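Local coordinates for protein acyl-coenzyme A oxidase 1 (Yarrowia lipolytica, PDB 5Y9D) that oxidises 2,3-saturated acyl-CoAs to (2E)-enoyl-CoAs with FAD and molecular oxygen, releasing hydrogen peroxide in peroxisomal fatty acid beta-oxidation, at residues A[64-76]-A[646-658]. Numbering follows the deposited sequence.
Sequences IMSSIERDPVLSV and AFGLSDFFINAPI
Glu69, in the last turn of helix 55-70, faces Phe652 of the short helix 651-654 with their CA atoms 6.2 Å apart, and further along Val76 comes up to Asn655. The contact joins the N-terminal helical region of the acyl-CoA oxidase fold to its C-terminal part, away from the flavin, through two neighbouring phenylalanines. Phe652 reaches into the bend where the chain leaves the long helix because chi1 (177°) swings its ring away from the backbone N. Glu69 CA sits almost squarely over one face of its ring, in a CH-pi contact 3.9 Å from the centroid, while Val76 CG2 lies over the other face, displaced toward the rim, and Leu74 O meets the edge in the ring plane. Were Phe652 an alanine, Glu69 CA and Val76 CG2 would probably be left without the ring that fills the space between them, and Phe653 would lose the cover on one face. Phe653 packs against the helix itself: Met65 CE lies over one face in a further CH-pi contact, Phe652 CD1 covers the opposite face, and Glu69 OE2 approaches the edge. The methionine chain, bent at chi3 (91°), also brings CE to 3.4 Å from Leu649 CD2; Leu116 of helix 107-118 touches the same methionine. The direct polar link is made by Ser650, the N-cap of helix 651-654, whose hydroxyl accepts a weak bond from Phe652 N and donates to Glu69. A water bridges the carboxylate to Gly648 O and accepts from Ser650 N. Ser650 OG meets Glu69 OE2 at 2.6 Å, from 53° out of the carboxylate plane.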
ATOM      1  N   ILE A  64      -0.035 -30.802   4.354  1.00 32.04           N
ATOM      2  CA  ILE A  64       0.818 -29.961   3.539  1.00 33.84           C
ATOM      3  C   ILE A  64       1.636 -29.071   4.466  1.00 35.18           C
ATOM      4  O   ILE A  64       2.844 -28.878   4.268  1.00 34.15           O
ATOM      5  CB  ILE A  64       0.057 -29.045   2.547  1.00 34.81           C
ATOM      6  CG1 ILE A  64      -0.898 -29.800   1.631  1.00 33.68           C
ATOM      7  CG2 ILE A  64       1.049 -28.264   1.710  1.00 37.35           C
ATOM      8  CD1 ILE A  64      -0.328 -31.063   1.102  1.00 35.72           C
ATOM      9  N   MET A  65       0.957 -28.513   5.466  1.00 36.10           N
ATOM     10  CA  MET A  65       1.543 -27.479   6.311  1.00 33.94           C
ATOM     11  C   MET A  65       2.609 -27.989   7.226  1.00 32.48           C
ATOM     12  O   MET A  65       3.566 -27.262   7.452  1.00 32.73           O
ATOM     13  CB  MET A  65       0.470 -26.745   7.096  1.00 35.70           C
ATOM     14  CG  MET A  65      -0.372 -25.910   6.155  1.00 39.87           C
ATOM     15  SD  MET A  65      -1.902 -25.322   6.864  1.00 44.19           S
ATOM     16  CE  MET A  65      -1.289 -23.767   7.484  1.00 40.95           C
ATOM     17  N   SER A  66       2.487 -29.220   7.738  1.00 31.34           N
ATOM     18  CA  SER A  66       3.594 -29.776   8.531  1.00 31.73           C
ATOM     19  C   SER A  66       4.809 -30.085   7.668  1.00 30.80           C
ATOM     20  O   SER A  66       5.935 -30.024   8.146  1.00 33.75           O
ATOM     21  CB  SER A  66       3.226 -31.047   9.277  1.00 30.70           C
ATOM     22  OG  SER A  66       1.860 -31.282   9.191  1.00 32.97           O
ATOM     23  N   SER A  67       4.606 -30.468   6.417  1.00 29.46           N
ATOM     24  CA  SER A  67       5.765 -30.651   5.561  1.00 31.64           C
ATOM     25  C   SER A  67       6.458 -29.345   5.402  1.00 29.32           C
ATOM     26  O   SER A  67       7.663 -29.276   5.594  1.00 34.79           O
ATOM     27  CB  SER A  67       5.411 -31.203   4.203  1.00 33.10           C
ATOM     28  OG  SER A  67       4.888 -32.491   4.398  1.00 38.36           O
ATOM     29  N   ILE A  68       5.716 -28.294   5.091  1.00 28.05           N
ATOM     30  CA  ILE A  68       6.346 -26.982   4.921  1.00 27.66           C
ATOM     31  C   ILE A  68       7.012 -26.471   6.197  1.00 26.95           C
ATOM     32  O   ILE A  68       8.113 -25.979   6.127  1.00 27.76           O
ATOM     33  CB  ILE A  68       5.390 -25.949   4.318  1.00 28.19           C
ATOM     34  CG1 ILE A  68       4.900 -26.408   2.939  1.00 28.36           C
ATOM     35  CG2 ILE A  68       6.100 -24.618   4.111  1.00 28.51           C
ATOM     36  CD1 ILE A  68       3.549 -25.844   2.566  1.00 28.75           C
ATOM     37  N   GLU A  69       6.359 -26.628   7.347  1.00 29.31           N
ATOM     38  CA  GLU A  69       6.872 -26.207   8.674  1.00 30.07           C
ATOM     39  C   GLU A  69       8.185 -26.833   9.101  1.00 29.36           C
ATOM     40  O   GLU A  69       8.989 -26.236   9.806  1.00 30.48           O
ATOM     41  CB  GLU A  69       5.909 -26.666   9.774  1.00 33.64           C
ATOM     42  CG  GLU A  69       4.746 -25.759  10.061  1.00 38.06           C
ATOM     43  CD  GLU A  69       3.641 -26.423  10.876  1.00 42.23           C
ATOM     44  OE1 GLU A  69       3.884 -27.510  11.465  1.00 46.64           O
ATOM     45  OE2 GLU A  69       2.509 -25.858  10.918  1.00 47.58           O
ATOM     46  N   ARG A  70       8.358 -28.084   8.764  1.00 28.67           N
ATOM     47  CA  ARG A  70       9.390 -28.865   9.401  1.00 30.15           C
ATOM     48  C   ARG A  70      10.668 -28.945   8.569  1.00 29.61           C
ATOM     49  O   ARG A  70      11.751 -29.144   9.120  1.00 29.20           O
ATOM     50  CB  ARG A  70       8.863 -30.273   9.676  1.00 29.82           C
ATOM     51  CG  ARG A  70       7.764 -30.339  10.723  1.00 29.28           C
ATOM     52  CD  ARG A  70       7.107 -31.718  10.732  1.00 28.89           C
ATOM     53  NE  ARG A  70       6.223 -31.926  11.870  1.00 28.26           N
ATOM     54  CZ  ARG A  70       5.656 -33.094  12.185  1.00 29.14           C
ATOM     55  NH1 ARG A  70       5.900 -34.196  11.443  1.00 28.61           N
ATOM     56  NH2 ARG A  70       4.848 -33.180  13.252  1.00 26.99           N
ATOM     57  N   ASP A  71      10.519 -28.820   7.256  1.00 30.19           N
ATOM     58  CA  ASP A  71      11.623 -28.900   6.314  1.00 32.36           C
ATOM     59  C   ASP A  71      12.580 -27.739   6.538  1.00 32.07           C
ATOM     60  O   ASP A  71      12.235 -26.593   6.257  1.00 31.19           O
ATOM     61  CB  ASP A  71      11.091 -28.871   4.874  1.00 34.61           C
ATOM     62  CG  ASP A  71      12.140 -29.304   3.842  1.00 36.68           C
ATOM     63  OD1 ASP A  71      13.355 -29.213   4.151  1.00 36.15           O
ATOM     64  OD2 ASP A  71      11.729 -29.745   2.723  1.00 35.22           O
ATOM     65  N   PRO A  72      13.792 -28.034   7.045  1.00 32.31           N
ATOM     66  CA  PRO A  72      14.710 -26.965   7.389  1.00 33.02           C
ATOM     67  C   PRO A  72      15.226 -26.129   6.221  1.00 31.86           C
ATOM     68  O   PRO A  72      15.622 -24.994   6.446  1.00 30.83           O
ATOM     69  CB  PRO A  72      15.863 -27.700   8.087  1.00 35.23           C
ATOM     70  CG  PRO A  72      15.772 -29.115   7.655  1.00 33.83           C
ATOM     71  CD  PRO A  72      14.314 -29.357   7.438  1.00 33.98           C
ATOM     72  N   VAL A  73      15.217 -26.658   4.995  1.00 30.40           N
ATOM     73  CA  VAL A  73      15.563 -25.835   3.847  1.00 29.33           C
ATOM     74  C   VAL A  73      14.560 -24.705   3.715  1.00 28.58           C
ATOM     75  O   VAL A  73      14.952 -23.604   3.338  1.00 27.56           O
ATOM     76  CB  VAL A  73      15.650 -26.599   2.492  1.00 30.68           C
ATOM     77  CG1 VAL A  73      16.151 -25.661   1.376  1.00 29.28           C
ATOM     78  CG2 VAL A  73      16.590 -27.803   2.575  1.00 30.08           C
ATOM     79  N   LEU A  74      13.298 -24.959   4.082  1.00 27.32           N
ATOM     80  CA  LEU A  74      12.178 -24.009   3.873  1.00 25.92           C
ATOM     81  C   LEU A  74      11.932 -23.008   5.002  1.00 26.51           C
ATOM     82  O   LEU A  74      10.911 -22.318   5.019  1.00 24.40           O
ATOM     83  CB  LEU A  74      10.870 -24.776   3.688  1.00 26.19           C
ATOM     84  CG  LEU A  74      10.785 -25.763   2.524  1.00 27.32           C
ATOM     85  CD1 LEU A  74       9.337 -26.111   2.199  1.00 27.25           C
ATOM     86  CD2 LEU A  74      11.470 -25.188   1.294  1.00 28.01           C
ATOM     87  N   SER A  75      12.835 -22.935   5.965  1.00 28.62           N
ATOM     88  CA  SER A  75      12.549 -22.190   7.196  1.00 29.51           C
ATOM     89  C   SER A  75      12.647 -20.704   6.886  1.00 30.37           C
ATOM     90  O   SER A  75      13.572 -20.270   6.220  1.00 31.70           O
ATOM     91  CB  SER A  75      13.544 -22.573   8.287  1.00 28.62           C
ATOM     92  OG  SER A  75      13.639 -21.547   9.247  1.00 30.75           O
ATOM     93  N   VAL A  76      11.716 -19.924   7.400  1.00 33.80           N
ATOM     94  CA  VAL A  76      11.649 -18.490   7.078  1.00 34.16           C
ATOM     95  C   VAL A  76      12.090 -17.555   8.217  1.00 34.16           C
ATOM     96  O   VAL A  76      12.102 -16.341   8.053  1.00 42.64           O
ATOM     97  CB  VAL A  76      10.255 -18.135   6.514  1.00 33.84           C
ATOM     98  CG1 VAL A  76      10.028 -18.941   5.247  1.00 33.44           C
ATOM     99  CG2 VAL A  76       9.124 -18.420   7.510  1.00 32.40           C
ATOM    100  N   ALA A 646      -9.528 -20.380  13.905  1.00 28.35           N
ATOM    101  CA  ALA A 646     -10.258 -21.170  12.933  1.00 28.74           C
ATOM    102  C   ALA A 646      -9.531 -21.216  11.618  1.00 27.38           C
ATOM    103  O   ALA A 646      -9.699 -22.158  10.859  1.00 27.13           O
ATOM    104  CB  ALA A 646     -11.647 -20.605  12.737  1.00 30.14           C
ATOM    105  N   PHE A 647      -8.710 -20.209  11.355  1.00 26.77           N
ATOM    106  CA  PHE A 647      -7.828 -20.338  10.169  1.00 27.13           C
ATOM    107  C   PHE A 647      -6.879 -21.575  10.139  1.00 26.22           C
ATOM    108  O   PHE A 647      -6.601 -22.097   9.077  1.00 28.19           O
ATOM    109  CB  PHE A 647      -7.056 -19.055   9.893  1.00 26.25           C
ATOM    110  CG  PHE A 647      -7.928 -17.912   9.531  1.00 24.90           C
ATOM    111  CD1 PHE A 647      -9.008 -18.106   8.716  1.00 25.22           C
ATOM    112  CD2 PHE A 647      -7.684 -16.657  10.026  1.00 24.77           C
ATOM    113  CE1 PHE A 647      -9.830 -17.065   8.382  1.00 27.14           C
ATOM    114  CE2 PHE A 647      -8.501 -15.610   9.701  1.00 25.20           C
ATOM    115  CZ  PHE A 647      -9.575 -15.813   8.878  1.00 25.56           C
ATOM    116  N   GLY A 648      -6.359 -21.999  11.282  1.00 26.16           N
ATOM    117  CA  GLY A 648      -5.601 -23.205  11.457  1.00 26.15           C
ATOM    118  C   GLY A 648      -4.112 -23.007  11.315  1.00 26.21           C
ATOM    119  O   GLY A 648      -3.404 -23.976  11.155  1.00 28.25           O
ATOM    120  N   LEU A 649      -3.645 -21.761  11.386  1.00 26.87           N
ATOM    121  CA  LEU A 649      -2.221 -21.418  11.246  1.00 27.08           C
ATOM    122  C   LEU A 649      -1.320 -21.646  12.464  1.00 26.54           C
ATOM    123  O   LEU A 649      -1.548 -21.087  13.520  1.00 28.12           O
ATOM    124  CB  LEU A 649      -2.080 -19.964  10.850  1.00 27.85           C
ATOM    125  CG  LEU A 649      -2.778 -19.669   9.527  1.00 29.94           C
ATOM    126  CD1 LEU A 649      -2.513 -18.252   9.097  1.00 28.26           C
ATOM    127  CD2 LEU A 649      -2.304 -20.664   8.479  1.00 30.28           C
ATOM    128  N   SER A 650      -0.270 -22.448  12.293  1.00 26.11           N
ATOM    129  CA  SER A 650       0.752 -22.595  13.320  1.00 25.38           C
ATOM    130  C   SER A 650       1.579 -21.318  13.354  1.00 25.60           C
ATOM    131  O   SER A 650       1.384 -20.439  12.520  1.00 24.82           O
ATOM    132  CB  SER A 650       1.636 -23.774  13.002  1.00 25.84           C
ATOM    133  OG  SER A 650       2.567 -23.462  11.974  1.00 27.19           O
ATOM    134  N   ASP A 651       2.497 -21.211  14.306  1.00 26.23           N
ATOM    135  CA  ASP A 651       3.313 -19.996  14.438  1.00 26.57           C
ATOM    136  C   ASP A 651       4.304 -19.845  13.288  1.00 26.76           C
ATOM    137  O   ASP A 651       4.728 -18.723  12.955  1.00 28.97           O
ATOM    138  CB  ASP A 651       4.030 -19.919  15.788  1.00 26.86           C
ATOM    139  CG  ASP A 651       3.089 -19.502  16.939  1.00 29.81           C
ATOM    140  OD1 ASP A 651       1.967 -19.002  16.705  1.00 30.77           O
ATOM    141  OD2 ASP A 651       3.480 -19.665  18.099  1.00 34.54           O
ATOM    142  N   PHE A 652       4.636 -20.944  12.647  1.00 23.22           N
ATOM    143  CA  PHE A 652       5.487 -20.876  11.504  1.00 23.76           C
ATOM    144  C   PHE A 652       4.823 -20.013  10.398  1.00 23.71           C
ATOM    145  O   PHE A 652       5.483 -19.169   9.789  1.00 20.38           O
ATOM    146  CB  PHE A 652       5.771 -22.306  10.991  1.00 23.78           C
ATOM    147  CG  PHE A 652       6.606 -22.352   9.744  1.00 23.94           C
ATOM    148  CD1 PHE A 652       6.029 -22.139   8.501  1.00 23.46           C
ATOM    149  CD2 PHE A 652       7.974 -22.590   9.814  1.00 23.81           C
ATOM    150  CE1 PHE A 652       6.795 -22.177   7.351  1.00 24.13           C
ATOM    151  CE2 PHE A 652       8.739 -22.630   8.667  1.00 23.86           C
ATOM    152  CZ  PHE A 652       8.155 -22.441   7.430  1.00 23.87           C
ATOM    153  N   PHE A 653       3.542 -20.272  10.102  1.00 24.37           N
ATOM    154  CA  PHE A 653       2.846 -19.510   9.043  1.00 25.56           C
ATOM    155  C   PHE A 653       2.444 -18.117   9.502  1.00 25.11           C
ATOM    156  O   PHE A 653       2.245 -17.235   8.676  1.00 24.00           O
ATOM    157  CB  PHE A 653       1.655 -20.262   8.458  1.00 25.63           C
ATOM    158  CG  PHE A 653       2.043 -21.527   7.752  1.00 25.31           C
ATOM    159  CD1 PHE A 653       2.387 -21.512   6.420  1.00 25.85           C
ATOM    160  CD2 PHE A 653       2.088 -22.728   8.436  1.00 26.13           C
ATOM    161  CE1 PHE A 653       2.765 -22.665   5.764  1.00 27.04           C
ATOM    162  CE2 PHE A 653       2.459 -23.895   7.791  1.00 26.52           C
ATOM    163  CZ  PHE A 653       2.810 -23.863   6.454  1.00 26.84           C
ATOM    164  N   ILE A 654       2.362 -17.902  10.809  1.00 24.83           N
ATOM    165  CA  ILE A 654       2.238 -16.544  11.309  1.00 25.64           C
ATOM    166  C   ILE A 654       3.479 -15.776  10.898  1.00 25.06           C
ATOM    167  O   ILE A 654       3.398 -14.750  10.214  1.00 25.50           O
ATOM    168  CB  ILE A 654       2.048 -16.527  12.839  1.00 26.68           C
ATOM    169  CG1 ILE A 654       0.660 -17.081  13.202  1.00 28.62           C
ATOM    170  CG2 ILE A 654       2.182 -15.124  13.402  1.00 26.17           C
ATOM    171  CD1 ILE A 654      -0.498 -16.397  12.496  1.00 29.34           C
ATOM    172  N   ASN A 655       4.618 -16.327  11.298  1.00 24.55           N
ATOM    173  CA  ASN A 655       5.927 -15.750  11.112  1.00 24.90           C
ATOM    174  C   ASN A 655       6.005 -14.300  11.631  1.00 26.77           C
ATOM    175  O   ASN A 655       6.574 -13.406  10.988  1.00 28.85           O
ATOM    176  CB  ASN A 655       6.339 -15.876   9.653  1.00 25.86           C
ATOM    177  CG  ASN A 655       7.822 -15.739   9.475  1.00 27.98           C
ATOM    178  OD1 ASN A 655       8.315 -15.392   8.402  1.00 26.92           O
ATOM    179  ND2 ASN A 655       8.548 -15.985  10.544  1.00 29.78           N
ATOM    180  N   ALA A 656       5.447 -14.075  12.814  1.00 26.83           N
ATOM    181  CA  ALA A 656       5.429 -12.731  13.408  1.00 29.16           C
ATOM    182  C   ALA A 656       5.214 -12.787  14.927  1.00 26.21           C
ATOM    183  O   ALA A 656       4.161 -13.195  15.373  1.00 22.83           O
ATOM    184  CB  ALA A 656       4.340 -11.850  12.757  1.00 30.60           C
ATOM    185  N   PRO A 657       6.211 -12.340  15.703  1.00 25.91           N
ATOM    186  CA  PRO A 657       6.124 -12.439  17.143  1.00 26.04           C
ATOM    187  C   PRO A 657       4.831 -11.899  17.689  1.00 25.00           C
ATOM    188  O   PRO A 657       4.255 -12.557  18.530  1.00 27.40           O
ATOM    189  CB  PRO A 657       7.311 -11.620  17.665  1.00 26.39           C
ATOM    190  CG  PRO A 657       7.945 -10.987  16.487  1.00 27.12           C
ATOM    191  CD  PRO A 657       7.420 -11.637  15.255  1.00 26.32           C
ATOM    192  N   ILE A 658       4.337 -10.762  17.207  1.00 24.62           N
ATOM    193  CA  ILE A 658       3.128 -10.176  17.824  1.00 24.25           C
ATOM    194  C   ILE A 658       1.823 -10.882  17.433  1.00 23.20           C
ATOM    195  O   ILE A 658       0.729 -10.489  17.867  1.00 22.98           O
ATOM    196  CB  ILE A 658       3.000  -8.648  17.566  1.00 24.50           C
ATOM    197  CG1 ILE A 658       2.677  -8.386  16.111  1.00 24.97           C
ATOM    198  CG2 ILE A 658       4.248  -7.883  18.005  1.00 23.26           C
ATOM    199  CD1 ILE A 658       2.283  -6.947  15.849  1.00 26.23           C
TER
HETATM  200  O   HOH W   1      -0.384 -24.628  10.354  1.00 39.18           O